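PDB 2ESN: probable transcriptional regulator from Pseudomonas aeruginosa, which probably binds DNA through a LysR-type helix-turn-helix domain and regulates transcription, perhaps in response to a small-molecule effector. Local coordinates for residues Glu196-Glu201 and Ala271-Pro276. Sequence-based numbering, arbitrary orientation.
Sequences EGYLAE and APFDIP
Tyr-198, in the short helix 195-199, faces Pro-272 and Phe-273 in the loop that joins strands 266-269 and 278-285, and the closest pair of CA atoms, Tyr-198 CA and Pro-272 CA, is 7.6 Å apart. The helix gives way to a turn after Leu-199, where Ala-200 N makes weak bonds to the carbonyl oxygens of Glu-196 and Gly-197, while the facing loop runs on as irregular, mostly extended chain. Side chains alone bridge the gap. The tyrosine has CG anti to its backbone nitrogen (chi1 178°), which carries the ring off the helix toward the loop.

Both segments belong to the LysR substrate-binding domain, which in relatives binds the effector and has the periplasmic-binding-protein fold, and the contact joins helix 195-199 to the loop, against strands 168-183 and 249-253 of the mixed sheet. Phe-273 meets the tyrosine ring in a T-shaped, edge-to-face pair, with the planes at 65° and the centroids 5.1 Å apart. The phenylalanine edge supplies the contact: its CE2 sits over one face of the tyrosine, toward the rim, 3.6 Å from Tyr-198 CE2, and Phe-273 CZ lies 3.6 Å from Tyr-198 OH. At the base of the tyrosine, Pro-272 CG packs against Tyr-198 CB at 3.9 Å, so that consecutive loop residues touch the near and far ends of one side chain. Ile-216 of helix 215-221 touches both aromatic rings, and Val-180 and Leu-249 from the sheet strands also meet the tyrosine. The buried phenol is satisfied by a hydrogen bond with Thr-251 OG1 on strand 249-253.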
loop_
_atom_site.group_PDB
_atom_site.type_symbol
_atom_site.label_atom_id
_atom_site.label_comp_id
_atom_site.label_asym_id
_atom_site.label_seq_id
_atom_site.Cartn_x
_atom_site.Cartn_y
_atom_site.Cartn_z
ATOM N N GLU C 196 -42.762 18.478 -5.726
ATOM C CA GLU C 196 -42.150 19.681 -6.303
ATOM C C GLU C 196 -41.643 20.565 -5.199
ATOM O O GLU C 196 -40.658 21.300 -5.378
ATOM C CB GLU C 196 -43.130 20.530 -7.189
ATOM C CG GLU C 196 -43.536 19.926 -8.559
ATOM C CD GLU C 196 -44.269 20.920 -9.562
ATOM O OE1 GLU C 196 -44.942 20.391 -10.491
ATOM O OE2 GLU C 196 -44.156 22.193 -9.468
ATOM N N GLY C 197 -42.360 20.552 -4.081
ATOM C CA GLY C 197 -42.006 21.379 -2.910
ATOM C C GLY C 197 -40.627 20.910 -2.423
ATOM O O GLY C 197 -39.713 21.726 -2.253
ATOM N N TYR C 198 -40.481 19.586 -2.327
ATOM C CA TYR C 198 -39.225 18.949 -2.030
ATOM C C TYR C 198 -38.179 19.294 -3.063
ATOM O O TYR C 198 -37.069 19.587 -2.684
ATOM C CB TYR C 198 -39.412 17.438 -2.013
ATOM C CG TYR C 198 -38.170 16.572 -1.769
ATOM C CD1 TYR C 198 -37.821 16.191 -0.472
ATOM C CD2 TYR C 198 -37.405 16.055 -2.848
ATOM C CE1 TYR C 198 -36.693 15.348 -0.221
ATOM C CE2 TYR C 198 -36.286 15.173 -2.611
ATOM C CZ TYR C 198 -35.961 14.810 -1.291
ATOM O OH TYR C 198 -34.911 13.966 -1.000
ATOM N N LEU C 199 -38.521 19.272 -4.357
ATOM C CA LEU C 199 -37.477 19.528 -5.370
ATOM C C LEU C 199 -37.146 20.986 -5.553
ATOM O O LEU C 199 -36.142 21.302 -6.193
ATOM C CB LEU C 199 -37.767 18.873 -6.727
ATOM C CG LEU C 199 -37.923 17.363 -6.652
ATOM C CD1 LEU C 199 -38.484 16.883 -7.960
ATOM C CD2 LEU C 199 -36.564 16.671 -6.321
ATOM N N ALA C 200 -37.970 21.868 -4.964
ATOM C CA ALA C 200 -37.695 23.312 -4.947
ATOM C C ALA C 200 -36.758 23.778 -3.817
ATOM O O ALA C 200 -36.393 24.967 -3.748
ATOM C CB ALA C 200 -39.027 24.082 -4.882
ATOM N N GLU C 201 -36.332 22.864 -2.943
ATOM C CA GLU C 201 -35.336 23.233 -1.919
ATOM C C GLU C 201 -33.917 22.800 -2.283
ATOM O O GLU C 201 -33.728 22.025 -3.189
ATOM C CB GLU C 201 -35.702 22.618 -0.565
ATOM C CG GLU C 201 -37.039 23.083 0.048
ATOM C CD GLU C 201 -37.085 24.611 0.286
ATOM O OE1 GLU C 201 -36.046 25.250 0.647
ATOM O OE2 GLU C 201 -38.198 25.165 0.062
ATOM N N ALA C 271 -41.645 10.980 3.058
ATOM C CA ALA C 271 -41.132 11.378 1.777
ATOM C C ALA C 271 -42.282 11.455 0.773
ATOM O O ALA C 271 -43.131 10.565 0.765
ATOM C CB ALA C 271 -40.087 10.382 1.293
ATOM N N PRO C 272 -42.276 12.466 -0.112
ATOM C CA PRO C 272 -43.226 12.533 -1.193
ATOM C C PRO C 272 -42.916 11.622 -2.423
ATOM O O PRO C 272 -43.361 11.925 -3.531
ATOM C CB PRO C 272 -43.125 13.998 -1.599
ATOM C CG PRO C 272 -41.712 14.316 -1.421
ATOM C CD PRO C 272 -41.350 13.625 -0.150
ATOM N N PHE C 273 -42.165 10.540 -2.231
ATOM C CA PHE C 273 -41.894 9.549 -3.273
ATOM C C PHE C 273 -41.606 8.243 -2.540
ATOM O O PHE C 273 -41.476 8.220 -1.298
ATOM C CB PHE C 273 -40.712 9.978 -4.174
ATOM C CG PHE C 273 -39.514 10.461 -3.426
ATOM C CD1 PHE C 273 -38.441 9.605 -3.159
ATOM C CD2 PHE C 273 -39.417 11.781 -3.010
ATOM C CE1 PHE C 273 -37.311 10.055 -2.448
ATOM C CE2 PHE C 273 -38.273 12.245 -2.292
ATOM C CZ PHE C 273 -37.240 11.383 -1.998
ATOM N N ASP C 274 -41.516 7.152 -3.290
ATOM C CA ASP C 274 -41.390 5.822 -2.685
ATOM C C ASP C 274 -39.932 5.579 -2.363
ATOM O O ASP C 274 -39.096 5.706 -3.248
ATOM C CB ASP C 274 -41.869 4.702 -3.662
ATOM C CG ASP C 274 -43.351 4.831 -4.049
ATOM O OD1 ASP C 274 -44.152 5.349 -3.218
ATOM O OD2 ASP C 274 -43.707 4.401 -5.196
ATOM N N ILE C 275 -39.644 5.189 -1.121
ATOM C CA ILE C 275 -38.294 4.717 -0.752
ATOM C C ILE C 275 -38.439 3.390 -0.063
ATOM O O ILE C 275 -39.173 3.294 0.896
ATOM C CB ILE C 275 -37.579 5.691 0.249
ATOM C CG1 ILE C 275 -37.659 7.153 -0.229
ATOM C CG2 ILE C 275 -36.117 5.281 0.419
ATOM C CD1 ILE C 275 -37.362 8.257 0.935
ATOM N N PRO C 276 -37.780 2.322 -0.568
ATOM C CA PRO C 276 -37.751 1.080 0.239
ATOM C C PRO C 276 -37.246 1.266 1.691
ATOM O O PRO C 276 -36.334 2.069 1.921
ATOM C CB PRO C 276 -36.780 0.160 -0.521
ATOM C CG PRO C 276 -36.412 0.851 -1.839
ATOM C CD PRO C 276 -37.145 2.172 -1.903
#